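Local coordinates for nitrogenase iron-molybdenum cofactor biosynthesis protein NifB (PDB 7JMA), which probably carries out the radical SAM-dependent carbide insertion that couples two [4Fe-4S] clusters into the [8Fe-9S-C] precursor of the nitrogenase iron-molybdenum cofactor, at residues V142-P147 against E151-F156; V207-E212 against S219-I224. One frame throughout, in Å; residues are numbered along the deposited sequence.

Interaction 1 of 2, residues V142-P147 against E151-F156; sequences VNAVDP and EKIYSF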
loop_
_atom_site.group_PDB
_atom_site.type_symbol
_atom_site.label_atom_id
_atom_site.label_comp_id
_atom_site.label_asym_id
_atom_site.label_seq_id
_atom_site.Cartn_x
_atom_site.Cartn_y
_atom_site.Cartn_z
ATOM N N VAL A 142 5.749 1.798 1.609
ATOM C CA VAL A 142 6.897 1.727 2.502
ATOM C C VAL A 142 7.746 2.951 2.218
ATOM O O VAL A 142 8.369 3.048 1.154
ATOM C CB VAL A 142 7.734 0.455 2.309
ATOM C CG1 VAL A 142 8.900 0.491 3.302
ATOM C CG2 VAL A 142 6.904 -0.822 2.484
ATOM N N ASN A 143 7.780 3.889 3.168
ATOM C CA ASN A 143 8.471 5.151 2.949
ATOM C C ASN A 143 9.806 5.247 3.665
ATOM O O ASN A 143 10.566 6.175 3.386
ATOM C CB ASN A 143 7.561 6.312 3.379
ATOM C CG ASN A 143 6.313 6.389 2.525
ATOM O OD1 ASN A 143 6.397 6.343 1.300
ATOM N ND2 ASN A 143 5.147 6.479 3.162
ATOM N N ALA A 144 10.107 4.315 4.567
ATOM C CA ALA A 144 11.410 4.266 5.215
ATOM C C ALA A 144 11.570 2.903 5.871
ATOM O O ALA A 144 10.590 2.229 6.195
ATOM C CB ALA A 144 11.576 5.386 6.257
ATOM N N VAL A 145 12.825 2.519 6.081
ATOM C CA VAL A 145 13.158 1.367 6.906
ATOM C C VAL A 145 14.109 1.722 8.037
ATOM O O VAL A 145 14.461 0.850 8.835
ATOM C CB VAL A 145 13.731 0.220 6.050
ATOM C CG1 VAL A 145 12.681 -0.179 5.034
ATOM C CG2 VAL A 145 15.021 0.642 5.360
ATOM N N ASP A 146 14.518 2.980 8.138
ATOM C CA ASP A 146 15.414 3.450 9.182
ATOM C C ASP A 146 14.621 4.367 10.101
ATOM O O ASP A 146 14.061 5.366 9.624
ATOM C CB ASP A 146 16.597 4.173 8.543
ATOM C CG ASP A 146 17.308 5.129 9.483
ATOM O OD1 ASP A 146 17.894 6.095 8.955
ATOM O OD2 ASP A 146 17.316 4.921 10.716
ATOM N N PRO A 147 14.528 4.065 11.399
ATOM C CA PRO A 147 13.601 4.822 12.263
ATOM C C PRO A 147 13.946 6.291 12.412
ATOM O O PRO A 147 13.054 7.093 12.717
ATOM C CB PRO A 147 13.691 4.090 13.611
ATOM C CG PRO A 147 14.324 2.769 13.311
ATOM C CD PRO A 147 15.206 2.979 12.124
ATOM N N GLU A 151 10.523 8.205 11.691
ATOM C CA GLU A 151 9.890 8.981 12.748
ATOM C C GLU A 151 9.503 10.373 12.280
ATOM O O GLU A 151 8.660 11.019 12.914
ATOM C CB GLU A 151 10.819 9.070 13.956
ATOM C CG GLU A 151 11.997 9.991 13.737
ATOM C CD GLU A 151 13.044 9.867 14.826
ATOM O OE1 GLU A 151 12.872 9.022 15.729
ATOM O OE2 GLU A 151 14.039 10.620 14.776
ATOM N N LYS A 152 10.096 10.852 11.193
ATOM C CA LYS A 152 9.769 12.162 10.644
ATOM C C LYS A 152 8.648 12.103 9.613
ATOM O O LYS A 152 8.184 13.152 9.154
ATOM C CB LYS A 152 11.025 12.792 10.027
ATOM C CG LYS A 152 12.178 12.944 11.018
ATOM C CD LYS A 152 13.406 13.569 10.375
ATOM N N ILE A 153 8.200 10.903 9.256
ATOM C CA ILE A 153 7.167 10.717 8.254
ATOM C C ILE A 153 5.805 10.399 8.868
ATOM O O ILE A 153 4.776 10.783 8.300
ATOM C CB ILE A 153 7.612 9.598 7.277
ATOM C CG1 ILE A 153 8.865 10.031 6.506
ATOM C CG2 ILE A 153 6.493 9.207 6.315
ATOM C CD1 ILE A 153 9.536 8.896 5.709
ATOM N N TYR A 154 5.758 9.715 10.008
ATOM C CA TYR A 154 4.505 9.292 10.610
ATOM C C TYR A 154 4.340 9.974 11.956
ATOM O O TYR A 154 5.273 9.995 12.766
ATOM C CB TYR A 154 4.457 7.780 10.775
ATOM C CG TYR A 154 4.609 7.070 9.459
ATOM C CD1 TYR A 154 5.851 6.643 9.036
ATOM C CD2 TYR A 154 3.512 6.857 8.620
ATOM C CE1 TYR A 154 6.019 5.998 7.826
ATOM C CE2 TYR A 154 3.670 6.199 7.392
ATOM C CZ TYR A 154 4.932 5.782 7.004
ATOM O OH TYR A 154 5.125 5.140 5.797
ATOM N N SER A 155 3.155 10.518 12.195
ATOM C CA SER A 155 2.950 11.175 13.482
ATOM C C SER A 155 2.375 10.219 14.521
ATOM O O SER A 155 2.802 10.246 15.680
ATOM C CB SER A 155 2.064 12.413 13.324
ATOM O OG SER A 155 0.821 12.077 12.756
ATOM N N PHE A 156 1.435 9.356 14.140
ATOM C CA PHE A 156 0.964 8.341 15.071
ATOM C C PHE A 156 0.402 7.151 14.304
ATOM O O PHE A 156 0.134 7.210 13.098
ATOM C CB PHE A 156 -0.071 8.913 16.067
ATOM C CG PHE A 156 -1.379 9.338 15.444
ATOM C CD1 PHE A 156 -1.587 10.662 15.093
ATOM C CD2 PHE A 156 -2.412 8.416 15.238
ATOM C CE1 PHE A 156 -2.799 11.078 14.549
ATOM C CE2 PHE A 156 -3.615 8.823 14.676
ATOM C CZ PHE A 156 -3.803 10.162 14.338
HETATM O O HOH W 1 7.146 3.136 5.884
#
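The hydroxyl of Tyr-154 has two partners, Asn-143 ND2, which donates to Tyr-154 OH over 3.0 Å, and water 1, 2.8 Å from the same OH. The water also accepts a hydrogen bond from Asn-143 N at 2.9 Å, a second link to the same residue. The direct bond is bent, and OH is tilted 28° out of the amide plane; the side chains cross at about a right angle, though the amide and ring planes are only 26° apart. Asn-143 CG stands beside its own backbone N, and the rotation about CB-CG (chi2 -48°) turns ND2 to the tyrosine and OD1 to Val-196 N, from which it accepts. This loop follows strand 137-141 of the parallel radical SAM sheet, whereas Tyr-154 begins the central strand of a small antiparallel sheet, touching Cys-42, a ligand of a [4Fe-4S] cluster that is absent from this apo structure. Were Asn-143 replaced by alanine, Val-196 N would probably lose its acceptor and the Tyr-154 hydroxyl its amide donor, with water 1 left as its partner here. Ile-153 reaches out with CD1, which touches Ala-144 CB at 4.1 Å and Asn-143 O at 3.7 Å, while its CG2 lies over the rim of one face of the Tyr-154 ring. At the far end, Glu-151 N donates to Pro-147 O at 2.9 Å, a helical i+4 bond.

Interaction 2 of 2, residues V207-E212 against S219-I224; sequences VDIARE and SLMNII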
loop_
_atom_site.group_PDB
_atom_site.type_symbol
_atom_site.label_atom_id
_atom_site.label_comp_id
_atom_site.label_asym_id
_atom_site.label_seq_id
_atom_site.Cartn_x
_atom_site.Cartn_y
_atom_site.Cartn_z
ATOM N N VAL A 207 17.102 3.371 -1.908
ATOM C CA VAL A 207 17.736 2.103 -2.270
ATOM C C VAL A 207 17.822 1.176 -1.057
ATOM O O VAL A 207 17.802 -0.054 -1.204
ATOM C CB VAL A 207 19.119 2.330 -2.909
ATOM C CG1 VAL A 207 18.971 2.762 -4.360
ATOM C CG2 VAL A 207 19.909 3.359 -2.130
ATOM N N ASP A 208 17.920 1.736 0.154
ATOM C CA ASP A 208 17.844 0.907 1.356
ATOM C C ASP A 208 16.477 0.252 1.473
ATOM O O ASP A 208 16.372 -0.935 1.810
ATOM C CB ASP A 208 18.132 1.735 2.610
ATOM C CG ASP A 208 19.470 2.433 2.556
ATOM O OD1 ASP A 208 20.468 1.772 2.201
ATOM O OD2 ASP A 208 19.520 3.640 2.879
ATOM N N ILE A 209 15.411 1.020 1.217
ATOM C CA ILE A 209 14.073 0.433 1.173
ATOM C C ILE A 209 14.049 -0.727 0.190
ATOM O O ILE A 209 13.594 -1.831 0.510
ATOM C CB ILE A 209 13.023 1.492 0.798
ATOM C CG1 ILE A 209 12.999 2.626 1.824
ATOM C CG2 ILE A 209 11.627 0.858 0.721
ATOM C CD1 ILE A 209 12.095 3.754 1.404
ATOM N N ALA A 210 14.545 -0.485 -1.025
ATOM C CA ALA A 210 14.481 -1.500 -2.072
ATOM C C ALA A 210 15.206 -2.769 -1.653
ATOM O O ALA A 210 14.693 -3.875 -1.849
ATOM C CB ALA A 210 15.066 -0.946 -3.371
ATOM N N ARG A 211 16.400 -2.634 -1.070
ATOM C CA ARG A 211 17.122 -3.822 -0.618
ATOM C C ARG A 211 16.318 -4.579 0.432
ATOM O O ARG A 211 16.221 -5.810 0.381
ATOM C CB ARG A 211 18.495 -3.432 -0.068
ATOM C CG ARG A 211 19.486 -2.998 -1.124
ATOM C CD ARG A 211 20.849 -2.729 -0.507
ATOM N NE ARG A 211 21.602 -1.752 -1.285
ATOM C CZ ARG A 211 22.354 -2.056 -2.339
ATOM N NH1 ARG A 211 22.462 -3.317 -2.743
ATOM N NH2 ARG A 211 23.003 -1.099 -2.988
ATOM N N GLU A 212 15.700 -3.851 1.377
ATOM C CA GLU A 212 14.971 -4.508 2.456
ATOM C C GLU A 212 13.718 -5.207 1.942
ATOM O O GLU A 212 13.427 -6.345 2.330
ATOM C CB GLU A 212 14.592 -3.498 3.538
ATOM C CG GLU A 212 14.047 -4.146 4.793
ATOM C CD GLU A 212 15.004 -5.172 5.391
ATOM O OE1 GLU A 212 14.523 -6.235 5.848
ATOM O OE2 GLU A 212 16.230 -4.913 5.405
ATOM N N SER A 219 8.077 -7.868 -5.295
ATOM C CA SER A 219 8.316 -8.098 -6.716
ATOM C C SER A 219 8.634 -6.848 -7.512
ATOM O O SER A 219 9.285 -6.951 -8.557
ATOM C CB SER A 219 7.111 -8.781 -7.372
ATOM O OG SER A 219 6.946 -10.113 -6.892
ATOM N N LEU A 220 8.195 -5.682 -7.044
ATOM C CA LEU A 220 8.247 -4.478 -7.851
ATOM C C LEU A 220 8.221 -3.299 -6.897
ATOM O O LEU A 220 7.624 -3.380 -5.829
ATOM C CB LEU A 220 7.061 -4.437 -8.821
ATOM C CG LEU A 220 6.863 -3.229 -9.720
ATOM C CD1 LEU A 220 7.954 -3.201 -10.769
ATOM C CD2 LEU A 220 5.492 -3.309 -10.369
ATOM N N MET A 221 8.906 -2.233 -7.275
ATOM C CA MET A 221 8.842 -0.984 -6.535
ATOM C C MET A 221 8.330 0.115 -7.445
ATOM O O MET A 221 8.688 0.181 -8.621
ATOM C CB MET A 221 10.197 -0.602 -5.975
ATOM C CG MET A 221 10.078 0.247 -4.749
ATOM S SD MET A 221 11.498 0.028 -3.686
ATOM C CE MET A 221 11.891 1.749 -3.428
ATOM N N ASN A 222 7.505 0.989 -6.886
ATOM C CA ASN A 222 6.979 2.141 -7.604
ATOM C C ASN A 222 7.405 3.366 -6.813
ATOM O O ASN A 222 6.952 3.556 -5.680
ATOM C CB ASN A 222 5.457 2.055 -7.733
ATOM C CG ASN A 222 4.876 3.147 -8.611
ATOM O OD1 ASN A 222 5.591 3.818 -9.357
ATOM N ND2 ASN A 222 3.566 3.331 -8.524
ATOM N N ILE A 223 8.295 4.169 -7.392
ATOM C CA ILE A 223 8.730 5.418 -6.776
ATOM C C ILE A 223 7.736 6.505 -7.160
ATOM O O ILE A 223 7.532 6.779 -8.348
ATOM C CB ILE A 223 10.152 5.805 -7.212
ATOM C CG1 ILE A 223 11.056 4.577 -7.285
ATOM C CG2 ILE A 223 10.734 6.841 -6.256
ATOM C CD1 ILE A 223 11.357 3.980 -5.939
ATOM N N ILE A 224 7.132 7.123 -6.161
ATOM C CA ILE A 224 6.115 8.155 -6.342
ATOM C C ILE A 224 6.709 9.474 -5.858
ATOM O O ILE A 224 7.242 9.524 -4.747
ATOM C CB ILE A 224 4.826 7.828 -5.563
ATOM C CG1 ILE A 224 4.264 6.477 -6.011
ATOM C CG2 ILE A 224 3.800 8.941 -5.740
ATOM C CD1 ILE A 224 4.190 6.332 -7.506
#
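Met-221 lays its thioether against the helix: SD lies 3.7 Å from Ala-210 CB and equally 3.7 Å from Ala-210 CA, so the sulfur rests on the small residue's backbone as well as on its methyl. The torsions explain this reach. CG is placed anti to the backbone N (chi1 -153°), and the next bond also runs roughly extended, carrying SD away from the strand toward the helix. There the chain bends, with chi3 at 130°, and the terminal methyl swings past the alanine instead of continuing into it. CE consequently keeps 4.2 Å from Ala-210 CB and comes within 4.3 Å of Ile-209 CG2, so that the end of one methionine bridges two successive helix residues.

Helix 206-216 and strand 220-225 complete a beta-alpha-beta unit that starts with strand 190-197, and strand 220-225 is an outermost strand of the six-stranded parallel sheet, the open (βα)6 arrangement familiar from radical SAM enzymes. Met-221 points from that edge strand toward the helix, and it also touches Ser-195 on the neighbouring strand and Ile-206 at the start of the helix. With alanine as the helix residue over the sulfur, backbone and thioether can approach closely, and no polar bond crosses between the two segments.

Ile-209 divides its branches between different neighbours. Its CG2, anti to the backbone N, is the branch nearest Met-221 CE, whereas CG1, anti to the carbonyl carbon (chi1 -60°), carries CD1 toward the loop after strand 137-141. Ala-210 is covered further by Val-250 of helix 240-251 and by Ile-253 and Ile-254, which bring the C-terminal part of the chain over the same apolar patch.

How the interactions relate
From the N terminus, the chain leaves strand 137-141 and enters interaction 1, which closes the short loop around helix 147-150 and ties the parallel sheet's strand end to the small antiparallel sheet. The hairpin of strands 154-159 and 162-165, helix 166-186 and strand 190-197 follow before interaction 2 opens at 207-212 and closes at 219-224, joining a helix to the edge strand. The two contacts are therefore in series, neither nested nor crossed. Their centres lie about 15 Å apart, yet they touch through Ile-209: its CD1 is 3.5 Å from Asn-143 O, and its CG2 is 3.8 Å from Val-142 CG1. Val-145 CG1 also packs against Glu-212 CB, extending this join along helix 206-216.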